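Multiheme cytochrome cf (Carboxydothermus ferrireducens DSM 11255, PDB 6QVM) probably carries electrons through a chain of c-type hemes across the cell's S-layer to insoluble Fe(III) substrates outside the cell. Local coordinates at residues G81-Q86 / K90-L95; G648-D653 / E665-K670. One frame throughout, in Å; residues are numbered along the deposited sequence.

Contact 1 of 2, residues G81-Q86 / K90-L95. With HEC (heme c), chain E.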
loop_
_atom_site.group_PDB
_atom_site.type_symbol
_atom_site.label_atom_id
_atom_site.label_comp_id
_atom_site.label_asym_id
_atom_site.label_seq_id
_atom_site.Cartn_x
_atom_site.Cartn_y
_atom_site.Cartn_z
ATOM N N GLY A 81 16.349 15.374 13.626
ATOM C CA GLY A 81 14.914 15.122 13.597
ATOM C C GLY A 81 14.578 13.766 13.003
ATOM O O GLY A 81 13.715 13.042 13.510
ATOM N N VAL A 82 15.263 13.406 11.914
ATOM C CA VAL A 82 15.105 12.085 11.315
ATOM C C VAL A 82 15.421 10.994 12.334
ATOM O O VAL A 82 14.610 10.090 12.574
ATOM C CB VAL A 82 15.994 11.955 10.067
ATOM C CG1 VAL A 82 16.075 10.509 9.635
ATOM C CG2 VAL A 82 15.469 12.827 8.940
ATOM N N LEU A 83 16.597 11.077 12.966
ATOM C CA LEU A 83 16.988 10.082 13.960
ATOM C C LEU A 83 15.983 10.022 15.100
ATOM O O LEU A 83 15.611 8.935 15.557
ATOM C CB LEU A 83 18.383 10.397 14.497
ATOM C CG LEU A 83 19.518 10.399 13.472
ATOM C CD1 LEU A 83 20.816 10.879 14.108
ATOM C CD2 LEU A 83 19.696 9.020 12.856
ATOM N N PHE A 84 15.551 11.187 15.588
ATOM C CA PHE A 84 14.508 11.233 16.607
ATOM C C PHE A 84 13.297 10.411 16.182
ATOM O O PHE A 84 12.799 9.574 16.941
ATOM C CB PHE A 84 14.122 12.693 16.874
ATOM C CG PHE A 84 12.913 12.866 17.760
ATOM C CD1 PHE A 84 13.031 12.803 19.140
ATOM C CD2 PHE A 84 11.665 13.124 17.210
ATOM C CE1 PHE A 84 11.928 12.973 19.951
ATOM C CE2 PHE A 84 10.557 13.290 18.018
ATOM C CZ PHE A 84 10.690 13.217 19.390
ATOM N N MET A 85 12.838 10.608 14.945
ATOM C CA MET A 85 11.631 9.928 14.495
ATOM C C MET A 85 11.888 8.445 14.237
ATOM O O MET A 85 11.021 7.610 14.509
ATOM C CB MET A 85 11.078 10.612 13.249
ATOM C CG MET A 85 9.655 10.212 12.928
ATOM S SD MET A 85 8.891 11.259 11.681
ATOM C CE MET A 85 7.317 10.427 11.462
ATOM N N GLN A 86 13.070 8.095 13.719
ATOM C CA GLN A 86 13.410 6.687 13.541
ATOM C C GLN A 86 13.555 5.950 14.870
ATOM O O GLN A 86 13.372 4.728 14.908
ATOM C CB GLN A 86 14.704 6.550 12.736
ATOM C CG GLN A 86 14.638 7.139 11.341
ATOM C CD GLN A 86 15.838 6.774 10.498
ATOM O OE1 GLN A 86 16.951 7.253 10.724
ATOM N NE2 GLN A 86 15.616 5.917 9.511
ATOM N N LYS A 90 12.337 9.328 20.226
ATOM C CA LYS A 90 13.256 9.540 21.333
ATOM C C LYS A 90 14.570 10.053 20.764
ATOM O O LYS A 90 14.968 9.684 19.657
ATOM C CB LYS A 90 13.489 8.252 22.139
ATOM C CG LYS A 90 12.219 7.632 22.707
ATOM C CD LYS A 90 12.520 6.327 23.427
ATOM C CE LYS A 90 11.848 5.145 22.754
ATOM N NZ LYS A 90 12.768 4.409 21.847
ATOM N N LEU A 91 15.242 10.913 21.522
ATOM C CA LEU A 91 16.458 11.546 21.026
ATOM C C LEU A 91 17.563 10.517 20.815
ATOM O O LEU A 91 17.790 9.649 21.661
ATOM C CB LEU A 91 16.923 12.618 22.007
ATOM C CG LEU A 91 16.109 13.907 22.116
ATOM C CD1 LEU A 91 16.681 14.796 23.214
ATOM C CD2 LEU A 91 16.093 14.645 20.781
ATOM N N ALA A 92 18.244 10.611 19.678
ATOM C CA ALA A 92 19.453 9.831 19.483
ATOM C C ALA A 92 20.559 10.355 20.394
ATOM O O ALA A 92 20.473 11.452 20.955
ATOM C CB ALA A 92 19.898 9.891 18.024
ATOM N N VAL A 93 21.611 9.553 20.539
ATOM C CA VAL A 93 22.765 9.991 21.311
ATOM C C VAL A 93 23.456 11.132 20.578
ATOM O O VAL A 93 23.703 11.059 19.368
ATOM C CB VAL A 93 23.723 8.818 21.561
ATOM C CG1 VAL A 93 25.087 9.317 22.022
ATOM C CG2 VAL A 93 23.134 7.874 22.599
ATOM N N ASP A 94 23.773 12.195 21.312
ATOM C CA ASP A 94 24.388 13.392 20.749
ATOM C C ASP A 94 25.620 13.731 21.576
ATOM O O ASP A 94 25.500 14.107 22.747
ATOM C CB ASP A 94 23.394 14.557 20.733
ATOM C CG ASP A 94 23.888 15.752 19.927
ATOM O OD1 ASP A 94 25.109 15.846 19.659
ATOM O OD2 ASP A 94 23.045 16.606 19.566
ATOM N N LEU A 95 26.800 13.624 20.960
ATOM C CA LEU A 95 28.047 13.865 21.678
ATOM C C LEU A 95 28.236 15.324 22.065
ATOM O O LEU A 95 29.122 15.619 22.871
ATOM C CB LEU A 95 29.238 13.391 20.842
ATOM C CG LEU A 95 29.294 11.891 20.542
ATOM C CD1 LEU A 95 30.564 11.530 19.781
ATOM C CD2 LEU A 95 29.170 11.062 21.814
HETATM FE FE HEC E . 8.499 19.618 15.281
HETATM C CHA HEC E . 6.422 17.932 13.113
HETATM C CHB HEC E . 6.755 22.507 14.691
HETATM C CHC HEC E . 10.432 21.245 17.626
HETATM C CHD HEC E . 10.490 16.797 15.635
HETATM N NA HEC E . 6.890 20.119 14.134
HETATM C C1A HEC E . 6.202 19.280 13.280
HETATM C C2A HEC E . 5.193 20.055 12.590
HETATM C C3A HEC E . 5.297 21.325 13.018
HETATM C C4A HEC E . 6.363 21.386 13.995
HETATM C CMA HEC E . 4.436 22.524 12.571
HETATM C CAA HEC E . 4.215 19.486 11.532
HETATM C CBA HEC E . 2.777 19.550 12.040
HETATM C CGA HEC E . 2.511 18.426 13.004
HETATM O O1A HEC E . 1.728 18.643 13.965
HETATM O O2A HEC E . 3.074 17.317 12.811
HETATM N NB HEC E . 8.589 21.517 16.015
HETATM C C1B HEC E . 7.738 22.547 15.659
HETATM C C2B HEC E . 8.063 23.694 16.479
HETATM C C3B HEC E . 9.088 23.355 17.286
HETATM C C4B HEC E . 9.428 21.970 17.017
HETATM C CMB HEC E . 7.348 25.060 16.366
HETATM C CAB HEC E . 9.791 24.251 18.336
HETATM C CBB HEC E . 8.821 24.694 19.455
HETATM N NC HEC E . 10.160 19.127 16.382
HETATM C C1C HEC E . 10.774 19.941 17.321
HETATM C C2C HEC E . 11.856 19.192 17.939
HETATM C C3C HEC E . 11.843 17.940 17.428
HETATM C C4C HEC E . 10.791 17.892 16.420
HETATM C CMC HEC E . 12.744 19.735 19.085
HETATM C CAC HEC E . 12.800 16.751 17.743
HETATM C CBC HEC E . 12.806 16.340 19.235
HETATM N ND HEC E . 8.465 17.673 14.496
HETATM C C1D HEC E . 9.398 16.680 14.798
HETATM C C2D HEC E . 9.033 15.477 14.089
HETATM C C3D HEC E . 7.767 15.838 13.303
HETATM C C4D HEC E . 7.486 17.215 13.619
HETATM C CMD HEC E . 9.762 14.117 14.120
HETATM C CAD HEC E . 6.934 14.928 12.383
HETATM C CBD HEC E . 5.926 14.205 13.273
HETATM C CGD HEC E . 5.005 13.342 12.449
HETATM O O1D HEC E . 4.514 13.818 11.390
HETATM O O2D HEC E . 4.756 12.181 12.869
#
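Phe84 and Leu91 meet where the chain turns back on the end of helix 79-86, and the tight part of the contact gathers round the buried Phe84 ring. Its CG lies anti to the backbone N (chi1 171°), which sets the ring beside the loop and against a heme c. CBC, the terminal methyl of a heme side chain, sits 3.4 Å above the plane of the Phe84 ring, over its centre, while CMD of the same heme lies at the edge, in plane. Leu91 adds CD2, 3.9 Å from Phe84 CD1. With an alanine here, a gap would probably open beneath heme CBC, beside the backbone of 90-91. The solvent side has fewer contacts: Leu83 and Ala92, both partly exposed, meet mainly CB to CB at 3.9 Å. Lys90, exposed like Leu91, starts its side chain away from the helix, and its NZ is hydrogen-bonded to Asn87 O. Lys90 N gives Phe84 O a weak hydrogen bond (3.3 Å, 126° at the hydrogen). Phe84 lines this heme's pocket, so the chain reversal forms part of a heme wall; its chemistry is consistent with apolar packing against the heme periphery doing more than the one weak hydrogen bond.

Contact 2 of 2, residues G648-D653 / E665-K670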
loop_
_atom_site.group_PDB
_atom_site.type_symbol
_atom_site.label_atom_id
_atom_site.label_comp_id
_atom_site.label_asym_id
_atom_site.label_seq_id
_atom_site.Cartn_x
_atom_site.Cartn_y
_atom_site.Cartn_z
ATOM N N GLY A 648 -41.835 -4.161 -8.188
ATOM C CA GLY A 648 -40.687 -3.293 -8.386
ATOM C C GLY A 648 -39.415 -3.887 -7.816
ATOM O O GLY A 648 -38.320 -3.657 -8.341
ATOM N N ILE A 649 -39.543 -4.657 -6.732
ATOM C CA ILE A 649 -38.380 -5.267 -6.093
ATOM C C ILE A 649 -37.704 -6.246 -7.044
ATOM O O ILE A 649 -36.480 -6.230 -7.210
ATOM C CB ILE A 649 -38.789 -5.946 -4.775
ATOM C CG1 ILE A 649 -39.136 -4.892 -3.721
ATOM C CG2 ILE A 649 -37.675 -6.843 -4.279
ATOM C CD1 ILE A 649 -39.894 -5.452 -2.517
ATOM N N VAL A 650 -38.493 -7.102 -7.700
ATOM C CA VAL A 650 -37.946 -8.018 -8.693
ATOM C C VAL A 650 -37.337 -7.260 -9.867
ATOM O O VAL A 650 -36.448 -7.778 -10.551
ATOM C CB VAL A 650 -39.047 -9.003 -9.145
ATOM C CG1 VAL A 650 -38.508 -10.009 -10.152
ATOM C CG2 VAL A 650 -39.639 -9.717 -7.935
ATOM N N ALA A 651 -37.777 -6.022 -10.101
ATOM C CA ALA A 651 -37.237 -5.210 -11.184
ATOM C C ALA A 651 -35.971 -4.460 -10.781
ATOM O O ALA A 651 -34.999 -4.438 -11.540
ATOM C CB ALA A 651 -38.294 -4.221 -11.680
ATOM N N ALA A 652 -35.963 -3.838 -9.599
ATOM C CA ALA A 652 -34.784 -3.093 -9.167
ATOM C C ALA A 652 -33.647 -4.032 -8.781
ATOM O O ALA A 652 -32.472 -3.714 -9.002
ATOM C CB ALA A 652 -35.140 -2.168 -8.009
ATOM N N ASP A 653 -33.975 -5.187 -8.195
ATOM C CA ASP A 653 -32.962 -6.206 -7.938
ATOM C C ASP A 653 -32.215 -6.568 -9.216
ATOM O O ASP A 653 -31.017 -6.869 -9.185
ATOM C CB ASP A 653 -33.620 -7.440 -7.319
ATOM C CG ASP A 653 -32.659 -8.603 -7.158
ATOM O OD1 ASP A 653 -31.864 -8.593 -6.189
ATOM O OD2 ASP A 653 -32.712 -9.530 -8.000
ATOM N N GLU A 665 -40.706 -15.893 -6.721
ATOM C CA GLU A 665 -42.023 -16.415 -7.064
ATOM C C GLU A 665 -43.046 -16.075 -5.989
ATOM O O GLU A 665 -44.201 -15.762 -6.301
ATOM C CB GLU A 665 -41.944 -17.919 -7.306
ATOM C CG GLU A 665 -41.205 -18.272 -8.590
ATOM C CD GLU A 665 -41.335 -19.735 -8.971
ATOM O OE1 GLU A 665 -41.096 -20.602 -8.107
ATOM O OE2 GLU A 665 -41.687 -20.019 -10.136
ATOM N N LEU A 666 -42.632 -16.088 -4.719
ATOM C CA LEU A 666 -43.512 -15.631 -3.650
ATOM C C LEU A 666 -43.806 -14.144 -3.759
ATOM O O LEU A 666 -44.806 -13.680 -3.202
ATOM C CB LEU A 666 -42.893 -15.949 -2.284
ATOM C CG LEU A 666 -43.775 -15.845 -1.033
ATOM C CD1 LEU A 666 -44.432 -17.182 -0.692
ATOM C CD2 LEU A 666 -42.970 -15.311 0.146
ATOM N N LEU A 667 -42.952 -13.389 -4.457
ATOM C CA LEU A 667 -43.230 -11.972 -4.671
ATOM C C LEU A 667 -44.158 -11.762 -5.860
ATOM O O LEU A 667 -45.042 -10.902 -5.816
ATOM C CB LEU A 667 -41.926 -11.193 -4.866
ATOM C CG LEU A 667 -41.157 -10.771 -3.616
ATOM C CD1 LEU A 667 -40.115 -9.712 -3.955
ATOM C CD2 LEU A 667 -42.102 -10.272 -2.533
ATOM N N LEU A 668 -43.971 -12.531 -6.933
ATOM C CA LEU A 668 -44.805 -12.362 -8.119
ATOM C C LEU A 668 -46.217 -12.888 -7.885
ATOM O O LEU A 668 -47.191 -12.309 -8.380
ATOM C CB LEU A 668 -44.155 -13.056 -9.313
ATOM C CG LEU A 668 -42.845 -12.429 -9.787
ATOM C CD1 LEU A 668 -42.356 -13.106 -11.058
ATOM C CD2 LEU A 668 -43.023 -10.939 -9.994
ATOM N N ASP A 669 -46.349 -13.978 -7.124
ATOM C CA ASP A 669 -47.669 -14.517 -6.815
ATOM C C ASP A 669 -48.448 -13.579 -5.901
ATOM O O ASP A 669 -49.619 -13.277 -6.160
ATOM C CB ASP A 669 -47.539 -15.905 -6.194
ATOM C CG ASP A 669 -47.097 -16.949 -7.203
ATOM O OD1 ASP A 669 -46.985 -16.615 -8.406
ATOM O OD2 ASP A 669 -46.848 -18.099 -6.791
ATOM N N LYS A 670 -47.811 -13.099 -4.833
ATOM C CA LYS A 670 -48.437 -12.116 -3.964
ATOM C C LYS A 670 -48.613 -10.770 -4.647
ATOM O O LYS A 670 -49.177 -9.860 -4.040
ATOM C CB LYS A 670 -47.612 -11.960 -2.681
#
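Leu667 is the main bump of this contact: its CD1 enters the hollow between Ile649 and Val650 on the facing helix. The evidence is in the distances, 3.8 Å from Leu667 CD1 to Ile649 CG2 and 4.0 Å to Val650 CG2. The two neighbours receive it differently, since Ile649 lies roughly perpendicular to the leucine side chain whereas Val650 runs antiparallel alongside it. Val650 is in turn the bump from the other side. Its CG2, anti to the carbonyl carbon while CG1 is anti to the backbone N (chi1 -178°), reaches between Leu667 CB at 4.1 Å and Leu668 CD2 at the same distance. All four side chains are buried and apolar, consistent with close side-chain packing as the main link between the segments. The axes of 648-652 and 665-670 approach to 10.1 Å with their directions 139° apart, roughly antiparallel, as in a helix-loop-helix hairpin. Helix 606-628 packs on the same seam, with Val616 and Val620 against Val650, and Val620 also against Leu668. Ile649 meets Val522 of helix 519-524 and the loop residues Phe506 and Phe531, while Ala652, farther along helix 641-652, touches a heme c, which places this helix between the heme and helix 661-672.

From the N terminus, contact 1 comes first: only three residues separate 81-86 from 90-95, so it closes a tight turn at the end of helix 79-86, before the chain goes on to helix 102-113. Contact 2 opens much later, near the C terminus, where eleven residues link 648-653 to 665-670 and the closure joins helices 641-652 and 661-672. The two are in series, neither nested nor crossed. The centres of contact 1 and contact 2 are about 67 Å apart, on opposite sides of the chain's centre. Contact 1 ties the loop after helix 79-86 back onto that helix, beside the heme c that Phe84 touches, whereas contact 2 belongs to a buried helical cluster whose helix 641-652 also reaches a heme.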